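Local coordinates for heme oxygenase (Leptospira interrogans, PDB 5KZL), which probably opens the heme ring with molecular oxygen, releasing iron, carbon monoxide and biliverdin, as heme oxygenases do, at residues E59-L62 / E63-K66; K41-Y44 / A45-L48; V186-S189 / E190-S193. The protein carries 1 engineered substitution. All coordinates share one frame; numbering follows the deposited sequence. Where two conformers were deposited one is given.

Contact 1: E59-L62 / E63-K66; sequences EEEL and ERNK
Glu-61 and Arg-64 run side by side and point the same way. The guanidinium takes the carboxylate side-on: NE of Arg-64 reaches OE1 of Glu-61 at 2.8 Å, almost straight (173°), and NH2 of Arg-64 reaches OE2 of Glu-61 at 3.1 Å. Both oxygens are met on their syn sides but with both nitrogens lying well out of the carboxylate plane, and the two flat groups are 28° apart, a twisted pairing. A bend at chi2 of Glu-61 (-42°) turns the carboxylate back toward the arginine. OE1 is also bonded to Ser-118, which helps to fix its rotation.

Where the chain leaves helical geometry, Asn-65 N (3.0 Å) and Asn-65 ND2 (2.9 Å) both donate to Glu-61 O, from opposite faces of its carbonyl plane. NZ of Lys-66 reaches back to OE1 of Glu-63 at 2.9 Å in a salt bridge and also bonds to Tyr-75 OH, while Glu-63 OE2 is held by Tyr-80.

The turn closes helix 41-64. Leu-62 packs on Leu-125 and Tyr-133 of helix 125-151, Glu-61 touches Ile-114 of helix 105-120, and Glu-59 bonds to Tyr-133 and accepts from the backbone N of Arg-81 and Lys-82, where helix 82-93 begins.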
ATOM      1  N   GLU A  59       5.068  -4.988  -6.704  1.00  5.88           N
ATOM      2  CA  GLU A  59       6.022  -6.059  -6.379  1.00  6.36           C
ATOM      3  C   GLU A  59       6.744  -6.564  -7.614  1.00 10.81           C
ATOM      4  O   GLU A  59       7.945  -6.836  -7.536  1.00 10.19           O
ATOM      5  CB  GLU A  59       5.364  -7.163  -5.543  1.00  7.09           C
ATOM      6  CG  GLU A  59       4.951  -6.515  -4.219  1.00 12.10           C
ATOM      7  CD  GLU A  59       3.873  -7.051  -3.296  1.00 17.82           C
ATOM      8  OE1 GLU A  59       3.455  -8.221  -3.440  1.00 10.92           O
ATOM      9  OE2 GLU A  59       3.510  -6.307  -2.358  1.00  8.05           O
ATOM     10  N   GLU A  60       6.073  -6.549  -8.772  1.00  7.36           N
ATOM     11  CA  GLU A  60       6.753  -6.904 -10.023  1.00  5.94           C
ATOM     12  C   GLU A  60       7.872  -5.883 -10.318  1.00  9.35           C
ATOM     13  O   GLU A  60       9.007  -6.256 -10.627  1.00  7.24           O
ATOM     14  CB  GLU A  60       5.748  -6.911 -11.172  1.00  6.89           C
ATOM     15  CG  GLU A  60       5.021  -8.226 -11.315  1.00 18.30           C
ATOM     16  CD  GLU A  60       3.955  -8.231 -12.395  1.00 44.42           C
ATOM     17  OE1 GLU A  60       3.909  -7.269 -13.200  1.00 37.53           O
ATOM     18  OE2 GLU A  60       3.151  -9.191 -12.423  1.00 38.62           O
ATOM     19  N   GLU A  61       7.546  -4.598 -10.170  1.00  7.67           N
ATOM     20  CA  GLU A  61       8.449  -3.485 -10.440  1.00  7.04           C
ATOM     21  C   GLU A  61       9.549  -3.314  -9.385  1.00 10.01           C
ATOM     22  O   GLU A  61      10.690  -3.020  -9.749  1.00  9.37           O
ATOM     23  CB  GLU A  61       7.637  -2.192 -10.675  1.00  8.00           C
ATOM     24  CG  GLU A  61       6.658  -2.271 -11.856  1.00  9.45           C
ATOM     25  CD  GLU A  61       7.159  -2.947 -13.122  1.00 17.32           C
ATOM     26  OE1 GLU A  61       8.330  -2.733 -13.512  1.00 13.92           O
ATOM     27  OE2 GLU A  61       6.378  -3.715 -13.721  1.00 11.77           O
ATOM     28  N   LEU A  62       9.248  -3.537  -8.094  1.00  6.76           N
ATOM     29  CA  LEU A  62      10.273  -3.470  -7.043  1.00  6.62           C
ATOM     30  C   LEU A  62      11.289  -4.615  -7.203  1.00 11.37           C
ATOM     31  O   LEU A  62      12.486  -4.416  -6.975  1.00 11.48           O
ATOM     32  CB  LEU A  62       9.639  -3.483  -5.641  1.00  6.14           C
ATOM     33  CG  LEU A  62       8.947  -2.172  -5.219  1.00  8.34           C
ATOM     34  CD1 LEU A  62       8.147  -2.391  -3.949  1.00 10.32           C
ATOM     35  CD2 LEU A  62       9.984  -1.010  -5.013  1.00  9.66           C
ATOM     36  N   GLU A  63      10.814  -5.805  -7.634  1.00  7.49           N
ATOM     37  CA  GLU A  63      11.694  -6.950  -7.872  1.00  6.65           C
ATOM     38  C   GLU A  63      12.567  -6.674  -9.083  1.00 11.47           C
ATOM     39  O   GLU A  63      13.773  -6.932  -9.038  1.00 11.49           O
ATOM     40  CB  GLU A  63      10.866  -8.233  -8.068  1.00  7.14           C
ATOM     41  CG  GLU A  63      10.386  -8.836  -6.760  1.00 12.39           C
ATOM     42  CD  GLU A  63      11.506  -9.420  -5.932  1.00 13.13           C
ATOM     43  OE1 GLU A  63      12.176 -10.347  -6.442  1.00 13.48           O
ATOM     44  OE2 GLU A  63      11.743  -8.928  -4.802  1.00 10.29           O
ATOM     45  N   ARG A  64      11.971  -6.109 -10.150  1.00  6.89           N
ATOM     46  CA  ARG A  64      12.686  -5.763 -11.383  1.00  7.14           C
ATOM     47  C   ARG A  64      13.810  -4.771 -11.093  1.00 11.08           C
ATOM     48  O   ARG A  64      14.915  -4.925 -11.628  1.00 12.37           O
ATOM     49  CB  ARG A  64      11.724  -5.126 -12.399  1.00  8.16           C
ATOM     50  CG  ARG A  64      12.278  -5.095 -13.835  1.00 14.67           C
ATOM     51  CD  ARG A  64      11.353  -4.469 -14.874  1.00 19.73           C
ATOM     52  NE  ARG A  64       9.934  -4.782 -14.668  1.00 30.06           N
ATOM     53  CZ  ARG A  64       9.331  -5.904 -15.059  1.00 45.57           C
ATOM     54  NH1 ARG A  64      10.015  -6.853 -15.691  1.00 33.95           N
ATOM     55  NH2 ARG A  64       8.042  -6.090 -14.809  1.00 27.47           N
ATOM     56  N   ASN A  65      13.540  -3.776 -10.224  1.00  7.77           N
ATOM     57  CA  ASN A  65      14.499  -2.742  -9.876  1.00  7.70           C
ATOM     58  C   ASN A  65      15.207  -2.956  -8.549  1.00 10.58           C
ATOM     59  O   ASN A  65      15.745  -1.990  -8.005  1.00  9.25           O
ATOM     60  CB  ASN A  65      13.813  -1.372  -9.901  1.00  6.04           C
ATOM     61  CG  ASN A  65      13.349  -0.978 -11.272  1.00 17.83           C
ATOM     62  OD1 ASN A  65      14.153  -0.723 -12.185  1.00 13.90           O
ATOM     63  ND2 ASN A  65      12.059  -1.067 -11.480  1.00 10.92           N
ATOM     64  N   LYS A  66      15.257  -4.200  -8.037  1.00 10.93           N
ATOM     65  CA  LYS A  66      15.834  -4.458  -6.706  1.00 11.09           C
ATOM     66  C   LYS A  66      17.310  -4.042  -6.556  1.00 15.51           C
ATOM     67  O   LYS A  66      17.711  -3.697  -5.438  1.00 15.39           O
ATOM     68  CB  LYS A  66      15.626  -5.923  -6.262  1.00 12.95           C
ATOM     69  CG  LYS A  66      16.440  -6.958  -7.034  1.00 20.37           C
ATOM     70  CD  LYS A  66      16.372  -8.340  -6.367  1.00 24.62           C
ATOM     71  CE  LYS A  66      15.053  -9.023  -6.616  1.00 19.55           C
ATOM     72  NZ  LYS A  66      15.029 -10.436  -6.132  1.00 14.67           N
TER

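Contact 2: K41-Y44 / A45-L48; sequences KGTY and ARHL
The Tyr-44 ring is overlapped by two side chains from the next turn of its own helix, His-47 and Leu-48. CE1 of Tyr-44 lies 3.6 Å from CD2 of His-47, the imidazole slanting past the phenol with centroids 5.2 Å apart and planes at 35°. At CE2, Leu-48 supplies its methyls: CD1 of Leu-48 approaches CE2 of Tyr-44 at 3.7 Å, and CD2 is near CZ and OH. Tyr-44 reaches both because its CG is anti to the backbone N (chi1 -174°), which directs the ring along the helix toward its later residues. The imidazole also turns its edge to the backbone, CD2 of His-47 lying 3.5 Å from Tyr-44 O in the plane of the ring.

On another side of the helix Arg-46, in one of its two conformers, folds back over the first turn. There the bend at chi3 (-77°) lays one face of its guanidinium over Gly-42 O and Thr-43 N, consistent with the bare CA of Gly-42 beside it. In this conformer NH2 of Arg-46 ends 3.0 Å from OG1 of Thr-43. Regular backbone bonds from Ala-45 N to Lys-41 O through Leu-48 N to Tyr-44 O carry the helix through this turn.

This is the start of helix 41-64, where Glu-40 accepts from the N-H groups of Gly-42 and Thr-43. Tyr-44 OH bonds to Tyr-162, and the Tyr-44 ring meets Phe-92, while the His-47 ring meets Phe-30 of helix 29-36 and Phe-51; Leu-48 packs against Leu-85, Leu-89 and Phe-92 of helix 82-93.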
ATOM      1  N   LYS A  41     -19.484  -6.813   3.011  1.00 15.54           N
ATOM      2  CA  LYS A  41     -18.725  -7.930   2.437  1.00 15.16           C
ATOM      3  C   LYS A  41     -18.323  -7.701   0.969  1.00 16.52           C
ATOM      4  O   LYS A  41     -17.144  -7.795   0.623  1.00 13.29           O
ATOM      5  CB  LYS A  41     -19.567  -9.213   2.550  1.00 18.97           C
ATOM      6  CG  LYS A  41     -18.772 -10.499   2.559  1.00 37.02           C
ATOM      7  CD  LYS A  41     -19.714 -11.699   2.396  1.00 43.90           C
ATOM      8  CE  LYS A  41     -19.458 -12.510   1.137  1.00 40.08           C
ATOM      9  NZ  LYS A  41     -18.026 -12.925   0.987  1.00 13.95           N
ATOM     10  N   GLY A  42     -19.315  -7.417   0.134  1.00 13.91           N
ATOM     11  CA  GLY A  42     -19.156  -7.210  -1.300  1.00 13.43           C
ATOM     12  C   GLY A  42     -18.225  -6.074  -1.626  1.00 15.61           C
ATOM     13  O   GLY A  42     -17.292  -6.252  -2.400  1.00 14.73           O
ATOM     14  N   THR A  43     -18.467  -4.906  -1.008  1.00 12.41           N
ATOM     15  CA  THR A  43     -17.662  -3.698  -1.188  1.00 11.74           C
ATOM     16  C   THR A  43     -16.225  -3.925  -0.696  1.00 11.20           C
ATOM     17  O   THR A  43     -15.271  -3.564  -1.377  1.00  9.74           O
ATOM     18  CB  THR A  43     -18.373  -2.507  -0.533  1.00 20.35           C
ATOM     19  OG1 THR A  43     -19.690  -2.403  -1.096  1.00 23.18           O
ATOM     20  CG2 THR A  43     -17.648  -1.214  -0.757  1.00 17.40           C
ATOM     21  N   TYR A  44     -16.085  -4.552   0.471  1.00  8.16           N
ATOM     22  CA  TYR A  44     -14.777  -4.853   1.035  1.00  7.32           C
ATOM     23  C   TYR A  44     -13.940  -5.741   0.093  1.00 11.13           C
ATOM     24  O   TYR A  44     -12.744  -5.495  -0.098  1.00 10.61           O
ATOM     25  CB  TYR A  44     -14.908  -5.482   2.439  1.00  7.40           C
ATOM     26  CG  TYR A  44     -13.550  -5.654   3.083  1.00  6.86           C
ATOM     27  CD1 TYR A  44     -12.845  -4.555   3.574  1.00  9.30           C
ATOM     28  CD2 TYR A  44     -12.966  -6.911   3.198  1.00  6.94           C
ATOM     29  CE1 TYR A  44     -11.589  -4.705   4.156  1.00  9.50           C
ATOM     30  CE2 TYR A  44     -11.699  -7.071   3.762  1.00  7.08           C
ATOM     31  CZ  TYR A  44     -11.019  -5.963   4.244  1.00 10.84           C
ATOM     32  OH  TYR A  44      -9.766  -6.106   4.782  1.00  9.48           O
ATOM     33  N   ALA A  45     -14.572  -6.785  -0.477  1.00  8.86           N
ATOM     34  CA  ALA A  45     -13.909  -7.708  -1.408  1.00  8.87           C
ATOM     35  C   ALA A  45     -13.404  -6.980  -2.682  1.00 10.58           C
ATOM     36  O   ALA A  45     -12.273  -7.249  -3.110  1.00 10.55           O
ATOM     37  CB  ALA A  45     -14.842  -8.861  -1.749  1.00  9.26           C
ATOM     38  N   ARG A  46     -14.211  -6.038  -3.251  1.00  7.38           N
ATOM     39  CA  ARG A  46     -13.833  -5.243  -4.425  0.50  6.56           C
ATOM     40  C   ARG A  46     -12.643  -4.347  -4.072  1.00 10.27           C
ATOM     41  O   ARG A  46     -11.738  -4.170  -4.896  1.00  8.80           O
ATOM     42  CB  ARG A  46     -15.029  -4.424  -4.965  0.50  5.27           C
ATOM     43  CG  ARG A  46     -16.179  -5.309  -5.464  0.50  3.00           C
ATOM     44  CD  ARG A  46     -17.279  -4.532  -6.178  0.50  3.00           C
ATOM     45  NE  ARG A  46     -18.163  -3.814  -5.260  0.50 11.81           N
ATOM     46  CZ  ARG A  46     -19.224  -4.354  -4.665  0.50 30.85           C
ATOM     47  NH1 ARG A  46     -19.524  -5.631  -4.861  0.50 23.37           N
ATOM     48  NH2 ARG A  46     -19.982  -3.624  -3.860  0.50 17.15           N
ATOM     49  N   HIS A  47     -12.614  -3.839  -2.828  1.00  7.72           N
ATOM     50  CA  HIS A  47     -11.532  -3.024  -2.303  1.00  9.92           C
ATOM     51  C   HIS A  47     -10.229  -3.878  -2.300  1.00 13.00           C
ATOM     52  O   HIS A  47      -9.196  -3.401  -2.782  1.00 12.56           O
ATOM     53  CB  HIS A  47     -11.960  -2.514  -0.916  1.00 12.48           C
ATOM     54  CG  HIS A  47     -10.867  -2.329   0.080  1.00 17.37           C
ATOM     55  ND1 HIS A  47     -10.191  -1.130   0.184  1.00 21.01           N
ATOM     56  CD2 HIS A  47     -10.438  -3.162   1.059  1.00 20.70           C
ATOM     57  CE1 HIS A  47      -9.354  -1.277   1.203  1.00 20.99           C
ATOM     58  NE2 HIS A  47      -9.441  -2.495   1.733  1.00 20.95           N
ATOM     59  N   LEU A  48     -10.299  -5.164  -1.849  1.00  9.34           N
ATOM     60  CA  LEU A  48      -9.137  -6.075  -1.901  1.00  8.11           C
ATOM     61  C   LEU A  48      -8.714  -6.382  -3.337  1.00 10.83           C
ATOM     62  O   LEU A  48      -7.526  -6.559  -3.573  1.00  9.20           O
ATOM     63  CB  LEU A  48      -9.365  -7.420  -1.142  1.00  8.36           C
ATOM     64  CG  LEU A  48      -9.697  -7.347   0.354  1.00 13.48           C
ATOM     65  CD1 LEU A  48     -10.160  -8.699   0.877  1.00 12.93           C
ATOM     66  CD2 LEU A  48      -8.536  -6.802   1.182  1.00 17.21           C
TER

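Contact 3: V186-S189 / E190-S193; sequences VNDS and EKQS
Asn-187 and Glu-190 exchange hydrogen bonds in both directions. OD1 of Asn-187 accepts from Glu-190 N at 2.9 Å, nearly in line with its own C=O, while OE2 of Glu-190 takes the N-H of Asn-187, also at 2.9 Å, through its anti lone pair. The two side chains cross at about a right angle. With chi1 of Asn-187 at 61°, its CG sits between backbone N and carbonyl carbon, which swings the amide back over the first turn; the extended glutamate reaches the other way.

Alongside, Asp-188 and Lys-191 point the same way, and NZ of Lys-191 meets OD1 of Asp-188 at 2.9 Å in a salt bridge. A water bridges that NZ to Val-186 O, and Met-8 O is a further partner. The aliphatic part of the lysine packs too: CG of Lys-191 touches CG2 of Val-186 at 3.7 Å, and the chain rests on Leu-10 and Ile-13 of helix 10-17. A second water links Asp-188 O to NE2 of Gln-192.

Asn-187 is the N-cap of helix 188-210, and its reciprocal bonds with Glu-190 make a capping box, in which the N-cap side chain accepts from the N-H three residues on and the side chain there accepts from the N-cap N-H.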
ATOM      1  N   VAL A 186      20.173  10.048  -2.224  1.00  7.95           N
ATOM      2  CA  VAL A 186      19.469  11.053  -3.019  1.00  8.03           C
ATOM      3  C   VAL A 186      19.725  12.439  -2.450  1.00 10.80           C
ATOM      4  O   VAL A 186      19.883  12.571  -1.227  1.00  8.42           O
ATOM      5  CB  VAL A 186      17.940  10.771  -3.199  1.00 12.45           C
ATOM      6  CG1 VAL A 186      17.701   9.544  -4.065  1.00 12.44           C
ATOM      7  CG2 VAL A 186      17.209  10.644  -1.858  1.00 12.27           C
ATOM      8  N   ASN A 187      19.753  13.479  -3.318  1.00  7.61           N
ATOM      9  CA  ASN A 187      19.943  14.826  -2.803  1.00  7.07           C
ATOM     10  C   ASN A 187      18.590  15.440  -2.452  1.00 10.36           C
ATOM     11  O   ASN A 187      17.554  14.844  -2.737  1.00  9.43           O
ATOM     12  CB  ASN A 187      20.803  15.689  -3.745  1.00  7.51           C
ATOM     13  CG  ASN A 187      20.215  15.895  -5.117  1.00 14.99           C
ATOM     14  OD1 ASN A 187      18.998  16.056  -5.297  1.00 10.47           O
ATOM     15  ND2 ASN A 187      21.076  15.920  -6.128  1.00 13.28           N
ATOM     16  N   ASP A 188      18.579  16.652  -1.885  1.00 10.05           N
ATOM     17  CA  ASP A 188      17.335  17.284  -1.449  1.00 11.28           C
ATOM     18  C   ASP A 188      16.362  17.561  -2.605  1.00 13.69           C
ATOM     19  O   ASP A 188      15.143  17.366  -2.438  1.00 11.54           O
ATOM     20  CB  ASP A 188      17.648  18.526  -0.597  1.00 14.91           C
ATOM     21  CG  ASP A 188      18.249  18.098   0.747  1.00 29.96           C
ATOM     22  OD1 ASP A 188      17.946  16.965   1.206  1.00 28.52           O
ATOM     23  OD2 ASP A 188      19.060  18.865   1.310  1.00 39.79           O
ATOM     24  N   SER A 189      16.888  17.873  -3.801  1.00 10.02           N
ATOM     25  CA  SER A 189      16.039  18.058  -4.986  1.00  9.41           C
ATOM     26  C   SER A 189      15.342  16.753  -5.369  1.00 13.07           C
ATOM     27  O   SER A 189      14.142  16.730  -5.661  1.00 12.74           O
ATOM     28  CB  SER A 189      16.847  18.584  -6.161  1.00 14.71           C
ATOM     29  OG  SER A 189      15.986  18.686  -7.282  1.00 23.63           O
ATOM     30  N   GLU A 190      16.099  15.666  -5.353  1.00  8.57           N
ATOM     31  CA  GLU A 190      15.575  14.321  -5.603  1.00  7.03           C
ATOM     32  C   GLU A 190      14.560  13.903  -4.539  1.00 11.91           C
ATOM     33  O   GLU A 190      13.575  13.239  -4.871  1.00 12.60           O
ATOM     34  CB  GLU A 190      16.716  13.321  -5.671  1.00  7.02           C
ATOM     35  CG  GLU A 190      17.583  13.537  -6.891  1.00  8.97           C
ATOM     36  CD  GLU A 190      18.808  12.654  -7.011  1.00 17.86           C
ATOM     37  OE1 GLU A 190      19.018  12.119  -8.121  1.00 21.07           O
ATOM     38  OE2 GLU A 190      19.592  12.549  -6.039  1.00 10.77           O
ATOM     39  N   LYS A 191      14.776  14.303  -3.275  1.00  8.14           N
ATOM     40  CA  LYS A 191      13.804  14.015  -2.206  1.00  7.60           C
ATOM     41  C   LYS A 191      12.487  14.735  -2.491  1.00 12.00           C
ATOM     42  O   LYS A 191      11.419  14.179  -2.233  1.00 10.02           O
ATOM     43  CB  LYS A 191      14.348  14.419  -0.831  1.00  8.90           C
ATOM     44  CG  LYS A 191      15.510  13.573  -0.370  1.00  9.61           C
ATOM     45  CD  LYS A 191      16.128  14.206   0.870  1.00  9.92           C
ATOM     46  CE  LYS A 191      17.464  13.591   1.180  1.00 15.88           C
ATOM     47  NZ  LYS A 191      18.083  14.282   2.352  1.00 13.44           N
ATOM     48  N   GLN A 192      12.559  15.967  -3.061  1.00  8.13           N
ATOM     49  CA  GLN A 192      11.369  16.724  -3.464  1.00  7.77           C
ATOM     50  C   GLN A 192      10.561  15.984  -4.526  1.00 11.18           C
ATOM     51  O   GLN A 192       9.321  15.994  -4.455  1.00 10.82           O
ATOM     52  CB  GLN A 192      11.718  18.138  -3.924  1.00  9.39           C
ATOM     53  CG  GLN A 192      12.004  19.098  -2.780  1.00 14.66           C
ATOM     54  CD  GLN A 192      10.822  19.242  -1.839  1.00 27.77           C
ATOM     55  OE1 GLN A 192       9.694  19.593  -2.217  1.00 25.12           O
ATOM     56  NE2 GLN A 192      11.041  18.907  -0.609  1.00 11.29           N
ATOM     57  N   SER A 193      11.252  15.343  -5.500  1.00  7.43           N
ATOM     58  CA  SER A 193      10.602  14.541  -6.550  1.00  7.78           C
ATOM     59  C   SER A 193       9.936  13.317  -5.902  1.00 10.91           C
ATOM     60  O   SER A 193       8.821  12.933  -6.298  1.00 10.49           O
ATOM     61  CB  SER A 193      11.615  14.099  -7.603  1.00 10.91           C
ATOM     62  OG  SER A 193      12.161  15.203  -8.311  1.00 17.84           O
TER
HETATM   63  O   HOH W   1      20.704  13.494   1.151  1.00 35.93           O
HETATM   64  O   HOH W   2      13.705  18.328   0.003  1.00 24.61           O

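Contacts 1 and 2 hold opposite ends of one element, helix 41-64, with centres 27 Å apart, whereas contact 3 begins helix 188-210 on the far side of the chain's centre from contact 2. Contact 2 is the most buried: aromatic and aliphatic packing dominates, and its His-47 side chain lies about 8 Å from the bound heme. In contact 1, also partly buried, most charged groups have partners: salt bridges within the turn and hydroxyls of nearby tyrosines and a serine. Contact 3 lies at the surface, where polar capping and bridging waters take over. Asn-65 donates its amide N-H to a carbonyl near the C-terminal end of its helix; Asn-187 accepts an N-H at the start of its own.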